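Local coordinates for protein CheQ (Campylobacter jejuni subsp. jejuni, PDB 6A51) that acts alongside CheP as a regulator that specifically controls transcription of the core chemotaxis operon cheVAW, at residues I17-P20 and N21-L24; G96-P99 and S100-V103; L116-C120 and G121-V125; K128-Y131 and D132-G135; K160-E163 and S164-V167. All coordinates share one frame; numbering follows the deposited sequence.

Contact 1 of 5, residues I17-P20 and N21-L24; sequences ILPP and NEFL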
loop_
_atom_site.group_PDB
_atom_site.type_symbol
_atom_site.label_atom_id
_atom_site.label_comp_id
_atom_site.label_asym_id
_atom_site.label_seq_id
_atom_site.Cartn_x
_atom_site.Cartn_y
_atom_site.Cartn_z
ATOM N N ILE A 17 -0.387 6.482 -12.493
ATOM C CA ILE A 17 0.088 6.647 -11.129
ATOM C C ILE A 17 -1.064 6.300 -10.201
ATOM O O ILE A 17 -2.176 6.826 -10.343
ATOM C CB ILE A 17 0.594 8.073 -10.878
ATOM C CG1 ILE A 17 1.652 8.438 -11.911
ATOM C CG2 ILE A 17 1.164 8.194 -9.473
ATOM C CD1 ILE A 17 2.735 7.443 -11.999
ATOM N N LEU A 18 -0.817 5.378 -9.287
ATOM C CA LEU A 18 -1.832 4.993 -8.325
ATOM C C LEU A 18 -1.834 6.011 -7.197
ATOM O O LEU A 18 -0.777 6.245 -6.591
ATOM C CB LEU A 18 -1.537 3.616 -7.771
ATOM C CG LEU A 18 -1.445 2.565 -8.856
ATOM C CD1 LEU A 18 -0.711 1.346 -8.332
ATOM C CD2 LEU A 18 -2.856 2.234 -9.308
ATOM N N PRO A 19 -2.959 6.655 -6.904
ATOM C CA PRO A 19 -3.049 7.475 -5.690
ATOM C C PRO A 19 -2.766 6.626 -4.463
ATOM O O PRO A 19 -3.192 5.460 -4.393
ATOM C CB PRO A 19 -4.499 7.977 -5.707
ATOM C CG PRO A 19 -5.234 6.965 -6.539
ATOM C CD PRO A 19 -4.249 6.545 -7.599
ATOM N N PRO A 20 -2.049 7.167 -3.475
ATOM C CA PRO A 20 -1.539 6.313 -2.391
ATOM C C PRO A 20 -2.628 5.673 -1.544
ATOM O O PRO A 20 -2.340 4.693 -0.851
ATOM C CB PRO A 20 -0.664 7.270 -1.569
ATOM C CG PRO A 20 -1.246 8.646 -1.859
ATOM C CD PRO A 20 -1.735 8.594 -3.266
ATOM N N ASN A 21 -3.866 6.167 -1.580
ATOM C CA ASN A 21 -4.945 5.561 -0.810
ATOM C C ASN A 21 -5.778 4.606 -1.641
ATOM O O ASN A 21 -6.937 4.341 -1.299
ATOM C CB ASN A 21 -5.854 6.625 -0.181
ATOM C CG ASN A 21 -6.723 7.355 -1.197
ATOM O OD1 ASN A 21 -6.322 7.577 -2.343
ATOM N ND2 ASN A 21 -7.923 7.742 -0.772
ATOM N N GLU A 22 -5.230 4.096 -2.731
ATOM C CA GLU A 22 -5.977 3.204 -3.604
ATOM C C GLU A 22 -5.406 1.802 -3.469
ATOM O O GLU A 22 -4.199 1.590 -3.654
ATOM C CB GLU A 22 -5.922 3.670 -5.053
ATOM C CG GLU A 22 -6.203 2.553 -6.031
ATOM C CD GLU A 22 -6.522 3.042 -7.435
ATOM O OE1 GLU A 22 -6.858 2.201 -8.315
ATOM O OE2 GLU A 22 -6.467 4.283 -7.662
ATOM N N PHE A 23 -6.274 0.854 -3.147
ATOM C CA PHE A 23 -5.824 -0.490 -2.847
ATOM C C PHE A 23 -5.421 -1.206 -4.128
ATOM O O PHE A 23 -5.887 -0.878 -5.222
ATOM C CB PHE A 23 -6.924 -1.260 -2.115
ATOM C CG PHE A 23 -7.640 -0.440 -1.081
ATOM C CD1 PHE A 23 -6.955 0.508 -0.328
ATOM C CD2 PHE A 23 -8.994 -0.602 -0.871
ATOM C CE1 PHE A 23 -7.609 1.280 0.607
ATOM C CE2 PHE A 23 -9.654 0.162 0.065
ATOM C CZ PHE A 23 -8.958 1.107 0.804
ATOM N N LEU A 24 -4.524 -2.182 -3.983
ATOM C CA LEU A 24 -3.970 -2.919 -5.108
ATOM C C LEU A 24 -4.794 -4.153 -5.485
ATOM O O LEU A 24 -4.239 -5.110 -6.040
ATOM C CB LEU A 24 -2.534 -3.311 -4.786
ATOM C CG LEU A 24 -1.560 -2.159 -4.670
ATOM C CD1 LEU A 24 -0.341 -2.612 -3.862
ATOM C CD2 LEU A 24 -1.152 -1.687 -6.084
#
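Pro19 and Glu22 are the two ends of a type I beta turn that follows strand 15-18 and reverses the chain. The closing bond runs from Glu22 N to Pro19 O at 3.0 Å, bent to 139° at the hydrogen. The same two residues also meet through their side chains. With CG of Glu22 anti to its nitrogen (chi1 158°) and the chain extended beyond, the carboxylate reaches back across the proline ring at a slant, and OE2 lies 3.2 Å from Pro19 CG. The second oxygen, OE1, faces a leucine methyl, Leu18 CD2, at 4.1 Å. At the second inner position of the turn, Asn21 OD1 sits 3.8 Å from Pro19 CB. Beyond the ends of the turn, Leu18 and Leu24 cross nearly at right angles and touch methyl to methyl, CD1 of Leu18 to CD2 of Leu24, 3.8 Å apart; both residues are buried. The backbone of Leu18 is bonded to Arg54 of strand 52-55, and Tyr55 of that strand packs on both leucines and donates its hydroxyl to Glu22 O. Phe94 of helix 88-95 covers Pro20 and Asn21, while helix 127-134 lies against Asn21 and Phe23.

Contact 2 of 5, residues G96-P99 and S100-V103; sequences GLAP and SHLV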
loop_
_atom_site.group_PDB
_atom_site.type_symbol
_atom_site.label_atom_id
_atom_site.label_comp_id
_atom_site.label_asym_id
_atom_site.label_seq_id
_atom_site.Cartn_x
_atom_site.Cartn_y
_atom_site.Cartn_z
ATOM N N GLY A 96 2.051 10.537 6.287
ATOM C CA GLY A 96 3.077 11.227 7.036
ATOM C C GLY A 96 3.708 10.428 8.152
ATOM O O GLY A 96 4.515 10.972 8.906
ATOM N N LEU A 97 3.354 9.160 8.310
ATOM C CA LEU A 97 3.992 8.337 9.328
ATOM C C LEU A 97 5.453 8.110 8.963
ATOM O O LEU A 97 5.787 7.938 7.789
ATOM C CB LEU A 97 3.254 7.003 9.446
ATOM C CG LEU A 97 3.758 5.969 10.442
ATOM C CD1 LEU A 97 3.362 6.393 11.840
ATOM C CD2 LEU A 97 3.181 4.608 10.109
ATOM N N ALA A 98 6.327 8.109 9.968
ATOM C CA ALA A 98 7.756 7.890 9.716
ATOM C C ALA A 98 8.017 6.423 9.397
ATOM O O ALA A 98 7.540 5.545 10.127
ATOM C CB ALA A 98 8.573 8.304 10.925
ATOM N N PRO A 99 8.767 6.113 8.337
ATOM C CA PRO A 99 8.925 4.699 7.928
ATOM C C PRO A 99 9.492 3.795 9.010
ATOM O O PRO A 99 9.283 2.570 8.946
ATOM C CB PRO A 99 9.866 4.780 6.715
ATOM C CG PRO A 99 9.614 6.146 6.144
ATOM C CD PRO A 99 9.302 7.053 7.332
ATOM N N SER A 100 10.195 4.356 9.997
ATOM C CA SER A 100 10.701 3.560 11.117
ATOM C C SER A 100 9.595 2.777 11.813
ATOM O O SER A 100 9.803 1.628 12.225
ATOM C CB SER A 100 11.416 4.458 12.130
ATOM O OG SER A 100 10.648 5.601 12.457
ATOM N N HIS A 101 8.407 3.383 11.946
ATOM C CA HIS A 101 7.297 2.723 12.629
ATOM C C HIS A 101 6.952 1.381 12.020
ATOM O O HIS A 101 6.416 0.515 12.718
ATOM C CB HIS A 101 6.058 3.596 12.597
ATOM C CG HIS A 101 6.154 4.799 13.469
ATOM N ND1 HIS A 101 5.852 4.765 14.813
ATOM C CD2 HIS A 101 6.523 6.071 13.193
ATOM C CE1 HIS A 101 6.022 5.970 15.326
ATOM N NE2 HIS A 101 6.426 6.780 14.365
ATOM N N LEU A 102 7.218 1.187 10.730
ATOM C CA LEU A 102 6.864 -0.067 10.084
ATOM C C LEU A 102 7.975 -1.104 10.161
ATOM O O LEU A 102 7.845 -2.179 9.562
ATOM C CB LEU A 102 6.471 0.180 8.632
ATOM C CG LEU A 102 5.319 1.157 8.380
ATOM C CD1 LEU A 102 4.857 0.985 6.936
ATOM C CD2 LEU A 102 4.145 0.947 9.343
ATOM N N VAL A 103 9.053 -0.811 10.888
ATOM C CA VAL A 103 10.140 -1.757 11.130
ATOM C C VAL A 103 9.903 -2.409 12.491
ATOM O O VAL A 103 10.001 -1.744 13.526
ATOM C CB VAL A 103 11.507 -1.065 11.078
ATOM C CG1 VAL A 103 12.611 -2.081 11.252
ATOM C CG2 VAL A 103 11.667 -0.312 9.771
#
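Ala98 O accepts the N-H of His101 at 3.0 Å, and the edge of the same histidine ring comes up beside it, with His101 CD2 3.3 Å from Ala98 O and the oxygen close to the ring plane. One residue on, Leu102 N bonds to Pro99 O at 3.1 Å. The imidazole is held from three sides. Leu97 supplies a methyl over one face: its CD1 makes a CH-pi contact 3.8 Å from the centroid of the His101 ring, 27° off the normal and displaced toward the rim. That reach depends on the leucine CG lying opposite its own nitrogen (chi1 179°), which turns the side chain toward the histidine. At the far side of the ring ND1 is hydrogen-bonded to Ser108 OG, so the ring's rotation is fixed by a polar partner as well as by packing. The other leucine branch, Leu97 CD2, meets Leu102 CD2 at 3.9 Å, and both leucines rest on helix 88-95. A third bond, Val103 N to Ser100 O, continues the same spacing of three residues, which defines a short 3-10 helix with Pro99 in its first turn, set in the loop between helices 88-95 and 109-113.

Contact 3 of 5, residues L116-C120 and G121-V125; sequences LKEIC and GIKFV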
loop_
_atom_site.group_PDB
_atom_site.type_symbol
_atom_site.label_atom_id
_atom_site.label_comp_id
_atom_site.label_asym_id
_atom_site.label_seq_id
_atom_site.Cartn_x
_atom_site.Cartn_y
_atom_site.Cartn_z
ATOM N N LEU A 116 0.740 -6.125 8.103
ATOM C CA LEU A 116 1.820 -5.981 7.136
ATOM C C LEU A 116 2.096 -7.313 6.446
ATOM O O LEU A 116 1.574 -8.366 6.826
ATOM C CB LEU A 116 3.091 -5.446 7.793
ATOM C CG LEU A 116 2.935 -4.166 8.610
ATOM C CD1 LEU A 116 4.259 -3.454 8.723
ATOM C CD2 LEU A 116 1.960 -3.278 7.939
ATOM N N LYS A 117 2.950 -7.258 5.426
ATOM C CA LYS A 117 3.117 -8.390 4.527
ATOM C C LYS A 117 4.233 -8.089 3.543
ATOM O O LYS A 117 4.375 -6.942 3.112
ATOM C CB LYS A 117 1.794 -8.652 3.821
ATOM C CG LYS A 117 1.793 -9.619 2.689
ATOM C CD LYS A 117 0.393 -9.576 2.074
ATOM C CE LYS A 117 0.206 -10.623 1.002
ATOM N NZ LYS A 117 -1.041 -10.362 0.247
ATOM N N GLU A 118 5.051 -9.082 3.203
ATOM C CA GLU A 118 6.129 -8.892 2.241
ATOM C C GLU A 118 5.983 -9.839 1.068
ATOM O O GLU A 118 5.596 -10.996 1.232
ATOM C CB GLU A 118 7.504 -9.063 2.874
ATOM C CG GLU A 118 7.846 -7.875 3.755
ATOM C CD GLU A 118 9.316 -7.791 4.100
ATOM O OE1 GLU A 118 9.647 -7.154 5.128
ATOM O OE2 GLU A 118 10.119 -8.354 3.326
ATOM N N ILE A 119 6.247 -9.321 -0.126
ATOM C CA ILE A 119 6.332 -10.133 -1.330
ATOM C C ILE A 119 7.617 -9.733 -2.028
ATOM O O ILE A 119 7.838 -8.541 -2.283
ATOM C CB ILE A 119 5.127 -9.942 -2.252
ATOM C CG1 ILE A 119 3.846 -10.140 -1.453
ATOM C CG2 ILE A 119 5.190 -10.922 -3.415
ATOM C CD1 ILE A 119 2.614 -9.729 -2.204
ATOM N N CYS A 120 8.490 -10.715 -2.267
ATOM C CA CYS A 120 9.781 -10.481 -2.907
ATOM C C CYS A 120 10.528 -9.339 -2.222
ATOM O O CYS A 120 11.185 -8.521 -2.864
ATOM C CB CYS A 120 9.615 -10.213 -4.414
ATOM S SG CYS A 120 8.765 -11.573 -5.355
ATOM N N GLY A 121 10.425 -9.273 -0.903
ATOM C CA GLY A 121 11.087 -8.190 -0.197
ATOM C C GLY A 121 10.440 -6.826 -0.324
ATOM O O GLY A 121 11.010 -5.843 0.157
ATOM N N ILE A 122 9.274 -6.721 -0.952
ATOM C CA ILE A 122 8.512 -5.476 -0.942
ATOM C C ILE A 122 7.512 -5.529 0.213
ATOM O O ILE A 122 6.745 -6.494 0.332
ATOM C CB ILE A 122 7.798 -5.264 -2.289
ATOM C CG1 ILE A 122 8.773 -5.454 -3.452
ATOM C CG2 ILE A 122 7.209 -3.880 -2.356
ATOM C CD1 ILE A 122 9.956 -4.516 -3.389
ATOM N N LYS A 123 7.510 -4.494 1.061
ATOM C CA LYS A 123 6.613 -4.430 2.219
ATOM C C LYS A 123 5.302 -3.734 1.850
ATOM O O LYS A 123 5.316 -2.640 1.276
ATOM C CB LYS A 123 7.282 -3.690 3.383
ATOM C CG LYS A 123 6.694 -4.017 4.771
ATOM C CD LYS A 123 7.198 -3.047 5.857
ATOM C CE LYS A 123 8.716 -3.069 6.006
ATOM N NZ LYS A 123 9.272 -1.774 6.534
ATOM N N PHE A 124 4.171 -4.362 2.191
ATOM C CA PHE A 124 2.845 -3.793 1.982
ATOM C C PHE A 124 2.120 -3.593 3.312
ATOM O O PHE A 124 2.382 -4.279 4.299
ATOM C CB PHE A 124 1.980 -4.676 1.078
ATOM C CG PHE A 124 2.549 -4.897 -0.283
ATOM C CD1 PHE A 124 3.596 -5.793 -0.474
ATOM C CD2 PHE A 124 2.030 -4.225 -1.381
ATOM C CE1 PHE A 124 4.126 -6.006 -1.729
ATOM C CE2 PHE A 124 2.544 -4.438 -2.643
ATOM C CZ PHE A 124 3.600 -5.328 -2.817
ATOM N N VAL A 125 1.186 -2.642 3.318
ATOM C CA VAL A 125 0.331 -2.350 4.464
ATOM C C VAL A 125 -1.113 -2.500 4.014
ATOM O O VAL A 125 -1.459 -2.113 2.891
ATOM C CB VAL A 125 0.560 -0.927 5.020
ATOM C CG1 VAL A 125 -0.464 -0.616 6.080
ATOM C CG2 VAL A 125 1.936 -0.772 5.588
#
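Ile119 and Phe124 meet on the buried side of this pair of strands: the CD1 methyl of Ile119 lies 4.0 Å from Phe124 CE1, and the two side chains cross nearly at right angles. Both pack against Leu82, with strand 85-87 and Leu24 also on the phenyl ring. With CG anti to the carbonyl carbon (chi1 -60°), the ring turns its edge to Lys117 O, which lies in its plane. The other face is packed too, where Leu116 and Val125 run side by side, CD2 of Leu116 3.4 Å from CG2 of Val125, the valine lying on helix 88-95. The strands, at 150°, form a beta hairpin with a two-residue loop, Cys120 and Gly121, in a type I' turn. Phe124 N to Lys117 O is nearly straight (2.7 Å, 172°); the return bond, Lys117 N to Phe124 O, is weak. Ile119 N bonds to Ile122 O at 2.9 Å and Ile122 N to Ile119 O at 2.7 Å. Toward the turn the contact opens to solvent at Cys120 and Gly121, both with positive phi. Exposed Glu118 touches Lys123 through aliphatic carbons, CG to CG at 4.2 Å. Their charged ends stay apart, Glu118 OE1 5.6 Å from Lys123 NZ.

Contact 4 of 5, residues K128-Y131 and D132-G135; sequences KKFY and DFLG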
loop_
_atom_site.group_PDB
_atom_site.type_symbol
_atom_site.label_atom_id
_atom_site.label_comp_id
_atom_site.label_asym_id
_atom_site.label_seq_id
_atom_site.Cartn_x
_atom_site.Cartn_y
_atom_site.Cartn_z
ATOM N N LYS A 128 -6.928 -0.803 3.740
ATOM C CA LYS A 128 -8.366 -1.004 3.862
ATOM C C LYS A 128 -8.747 -1.353 5.292
ATOM O O LYS A 128 -9.702 -0.793 5.838
ATOM C CB LYS A 128 -8.828 -2.096 2.901
ATOM C CG LYS A 128 -10.338 -2.238 2.800
ATOM C CD LYS A 128 -10.726 -3.484 2.015
ATOM C CE LYS A 128 -12.189 -3.458 1.601
ATOM N NZ LYS A 128 -13.096 -3.756 2.750
ATOM N N LYS A 129 -7.999 -2.266 5.927
ATOM C CA LYS A 129 -8.331 -2.633 7.299
ATOM C C LYS A 129 -8.078 -1.478 8.252
ATOM O O LYS A 129 -8.818 -1.304 9.230
ATOM C CB LYS A 129 -7.549 -3.868 7.746
ATOM C CG LYS A 129 -7.997 -5.119 7.030
ATOM C CD LYS A 129 -7.312 -6.373 7.547
ATOM C CE LYS A 129 -7.791 -7.576 6.734
ATOM N NZ LYS A 129 -7.365 -8.892 7.282
ATOM N N PHE A 130 -7.066 -0.666 7.978
ATOM C CA PHE A 130 -6.807 0.469 8.854
ATOM C C PHE A 130 -7.960 1.471 8.796
ATOM O O PHE A 130 -8.444 1.943 9.832
ATOM C CB PHE A 130 -5.490 1.108 8.460
ATOM C CG PHE A 130 -4.994 2.114 9.426
ATOM C CD1 PHE A 130 -4.861 1.799 10.767
ATOM C CD2 PHE A 130 -4.622 3.379 8.992
ATOM C CE1 PHE A 130 -4.360 2.741 11.671
ATOM C CE2 PHE A 130 -4.137 4.326 9.887
ATOM C CZ PHE A 130 -4.006 4.006 11.230
ATOM N N TYR A 131 -8.437 1.781 7.587
ATOM C CA TYR A 131 -9.642 2.595 7.431
ATOM C C TYR A 131 -10.806 2.020 8.231
ATOM O O TYR A 131 -11.525 2.754 8.922
ATOM C CB TYR A 131 -10.031 2.693 5.955
ATOM C CG TYR A 131 -9.381 3.806 5.143
ATOM C CD1 TYR A 131 -9.602 5.142 5.450
ATOM C CD2 TYR A 131 -8.609 3.518 4.021
ATOM C CE1 TYR A 131 -9.037 6.157 4.693
ATOM C CE2 TYR A 131 -8.044 4.531 3.254
ATOM C CZ TYR A 131 -8.264 5.842 3.600
ATOM O OH TYR A 131 -7.710 6.851 2.851
ATOM N N ASP A 132 -11.005 0.702 8.154
ATOM C CA ASP A 132 -12.100 0.069 8.890
ATOM C C ASP A 132 -11.919 0.242 10.393
ATOM O O ASP A 132 -12.869 0.573 11.113
ATOM C CB ASP A 132 -12.183 -1.415 8.534
ATOM C CG ASP A 132 -12.580 -1.664 7.077
ATOM O OD1 ASP A 132 -13.178 -0.763 6.433
ATOM O OD2 ASP A 132 -12.287 -2.777 6.578
ATOM N N PHE A 133 -10.696 0.018 10.880
ATOM C CA PHE A 133 -10.368 0.275 12.277
ATOM C C PHE A 133 -10.682 1.718 12.669
ATOM O O PHE A 133 -11.269 1.972 13.727
ATOM C CB PHE A 133 -8.892 -0.058 12.494
ATOM C CG PHE A 133 -8.350 0.351 13.821
ATOM C CD1 PHE A 133 -8.680 -0.368 14.976
ATOM C CD2 PHE A 133 -7.460 1.423 13.914
ATOM C CE1 PHE A 133 -8.145 -0.015 16.222
ATOM C CE2 PHE A 133 -6.908 1.793 15.150
ATOM C CZ PHE A 133 -7.259 1.076 16.309
ATOM N N LEU A 134 -10.328 2.673 11.817
ATOM C CA LEU A 134 -10.613 4.073 12.095
ATOM C C LEU A 134 -12.086 4.431 11.933
ATOM O O LEU A 134 -12.484 5.522 12.352
ATOM C CB LEU A 134 -9.774 4.962 11.171
ATOM C CG LEU A 134 -8.265 4.844 11.348
ATOM C CD1 LEU A 134 -7.574 5.700 10.322
ATOM C CD2 LEU A 134 -7.882 5.264 12.774
ATOM N N GLY A 135 -12.894 3.566 11.319
ATOM C CA GLY A 135 -14.271 3.920 11.035
ATOM C C GLY A 135 -14.439 5.040 10.029
ATOM O O GLY A 135 -15.415 5.793 10.109
#
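Asp132, Phe130 and Tyr131 carry most of this contact along the last turns of helix 127-134. Asp132 N donates to Lys128 O at 3.0 Å and 157°, and its side chain folds back over the same turn, putting OD2 4.0 Å from Lys128 NZ. That separation is beyond a salt bridge; the two groups are instead joined through Tyr138, whose hydroxyl is hydrogen-bonded to both Asp132 OD1 and Lys128 NZ. The charges would still be expected to attract across the gap. Phe130 works on the buried side. Its ring swings toward the C-terminal end of the helix because CG lies anti to the nitrogen (chi1 -169°), which brings it under Leu134. CD1 of Leu134 then sits over the ring face as a CH-pi contact, 4.0 Å from the centroid of the Phe130 ring and 23° off its normal. Phe133 comes to the same ring at a slant, its CD2 4.0 Å from Phe130 CE1. The backbone ties the same residues, with Leu134 N on Phe130 O at 2.8 Å. Tyr131 runs back toward the start of the helix, onto Asn21, and shares Ile142 of strand 142-146 with Phe130; its OH bonds to Gln140 O. The helix ends at Gly135, whose N donates to Asp132 O at 3.0 Å. With positive phi at this glycine and two bonds reaching back into the last turn, of which Gly135 N to Asp132 O is one, the arrangement is a Schellman motif, a classic way of ending an alpha helix.

Contact 5 of 5, residues K160-E163 and S164-V167; sequences KITE and SMCV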
loop_
_atom_site.group_PDB
_atom_site.type_symbol
_atom_site.label_atom_id
_atom_site.label_comp_id
_atom_site.label_asym_id
_atom_site.label_seq_id
_atom_site.Cartn_x
_atom_site.Cartn_y
_atom_site.Cartn_z
ATOM N N LYS A 160 -7.683 9.056 18.593
ATOM C CA LYS A 160 -6.435 8.737 19.273
ATOM C C LYS A 160 -6.309 7.217 19.368
ATOM O O LYS A 160 -7.173 6.554 19.952
ATOM C CB LYS A 160 -6.385 9.410 20.650
ATOM C CG LYS A 160 -5.055 9.190 21.359
ATOM C CD LYS A 160 -4.772 10.165 22.504
ATOM C CE LYS A 160 -3.414 9.837 23.142
ATOM N NZ LYS A 160 -3.114 10.531 24.439
ATOM N N ILE A 161 -5.250 6.665 18.773
ATOM C CA ILE A 161 -5.116 5.222 18.599
ATOM C C ILE A 161 -3.974 4.633 19.397
ATOM O O ILE A 161 -3.785 3.410 19.371
ATOM C CB ILE A 161 -4.950 4.864 17.116
ATOM C CG1 ILE A 161 -3.665 5.502 16.580
ATOM C CG2 ILE A 161 -6.175 5.315 16.325
ATOM C CD1 ILE A 161 -3.484 5.270 15.088
ATOM N N THR A 162 -3.218 5.456 20.114
ATOM C CA THR A 162 -1.985 5.079 20.795
ATOM C C THR A 162 -1.803 6.070 21.927
ATOM O O THR A 162 -2.367 7.165 21.894
ATOM C CB THR A 162 -0.804 5.103 19.818
ATOM O OG1 THR A 162 -0.730 3.842 19.147
ATOM C CG2 THR A 162 0.527 5.445 20.478
ATOM N N GLU A 163 -1.054 5.665 22.952
ATOM C CA GLU A 163 -0.663 6.584 24.017
ATOM C C GLU A 163 -0.280 7.957 23.470
ATOM O O GLU A 163 -0.612 8.980 24.069
ATOM C CB GLU A 163 0.496 5.985 24.808
ATOM C CG GLU A 163 0.467 6.324 26.274
ATOM C CD GLU A 163 0.891 5.151 27.156
ATOM O OE1 GLU A 163 0.087 4.763 28.049
ATOM O OE2 GLU A 163 2.015 4.623 26.953
ATOM N N SER A 164 0.360 7.990 22.297
ATOM C CA SER A 164 0.917 9.213 21.739
ATOM C C SER A 164 0.474 9.571 20.313
ATOM O O SER A 164 0.807 10.672 19.859
ATOM C CB SER A 164 2.446 9.114 21.736
ATOM O OG SER A 164 2.826 7.994 20.941
ATOM N N MET A 165 -0.213 8.694 19.573
ATOM C CA MET A 165 -0.492 8.966 18.165
ATOM C C MET A 165 -1.965 9.272 17.938
ATOM O O MET A 165 -2.847 8.637 18.524
ATOM C CB MET A 165 -0.088 7.797 17.260
ATOM C CG MET A 165 1.367 7.401 17.345
ATOM S SD MET A 165 2.493 8.699 16.805
ATOM C CE MET A 165 2.359 8.646 15.031
ATOM N N CYS A 166 -2.217 10.230 17.056
ATOM C CA CYS A 166 -3.545 10.669 16.671
ATOM C C CYS A 166 -3.711 10.523 15.165
ATOM O O CYS A 166 -2.732 10.453 14.410
ATOM C CB CYS A 166 -3.783 12.132 17.080
ATOM S SG CYS A 166 -4.183 12.316 18.825
ATOM N N VAL A 167 -4.967 10.517 14.724
ATOM C CA VAL A 167 -5.290 10.496 13.302
ATOM C C VAL A 167 -6.263 11.621 12.991
ATOM O O VAL A 167 -7.275 11.786 13.687
ATOM C CB VAL A 167 -5.880 9.144 12.870
ATOM C CG1 VAL A 167 -6.376 9.214 11.413
ATOM C CG2 VAL A 167 -4.853 8.084 13.030
#
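Lys160 and Cys166 form an antiparallel non-hydrogen-bonded pair with their CA atoms 4.3 Å apart, and the chain between them is closed by a bond from Ile161 N to Met165 O (3.1 Å, 158°). The Lys160 side chain, with CG anti to its nitrogen (chi1 -176°) and extended beyond, runs along the turn: its CG passes 3.6 Å from Met165 O, its CB lies 4.1 Å from the Cys166 sulfur SG, and its NZ makes a weak bond to Glu163 O. That sulfur is tied to Cys147 by a disulfide, which fastens strand 165-169 to the chain just after strand 142-146. On the other side Ile161 and Val167 cross obliquely, CD1 of the isoleucine 3.7 Å from CG2 of the valine. Nearer the bend Thr162 lies alongside Met165, CB to CB at 3.8 Å, while its CG2 reaches Ser164 OG at 3.5 Å; the serine hydroxyl itself is bonded to Lys146 NZ. Ile161 touches both helix 109-113, through Ile110 and Leu113, and helix 127-134, through Phe130, Phe133 and Leu134. Met165 and Val167 rest on strand 142-146, which pairs with strand 165-169 in a three-stranded antiparallel sheet.

Contact 1 lies nearest the centre of the chain and contact 5 farthest out, their centres about 7 and 21 Å from it. Leu18 and Leu24 of contact 1 and Ile119 and Phe124 of contact 3 are buried, whereas Cys120, Gly121, Asp132, Lys160 and Glu163 are exposed. Contact 1 meets contact 3 where Leu24 touches Phe124, and contact 4 where Phe23 and Asn21 lie on Lys128 and Tyr131. Contact 2 joins Leu102 to Val125 of contact 3 and Leu97 to Met165 of contact 5. Contacts 4 and 5 share an apolar patch. One turn bond closes contact 1, 3-10 bonds run through contact 2, strand pairing through contact 3, helical bonds through contact 4; contact 5 alone holds a disulfide cysteine.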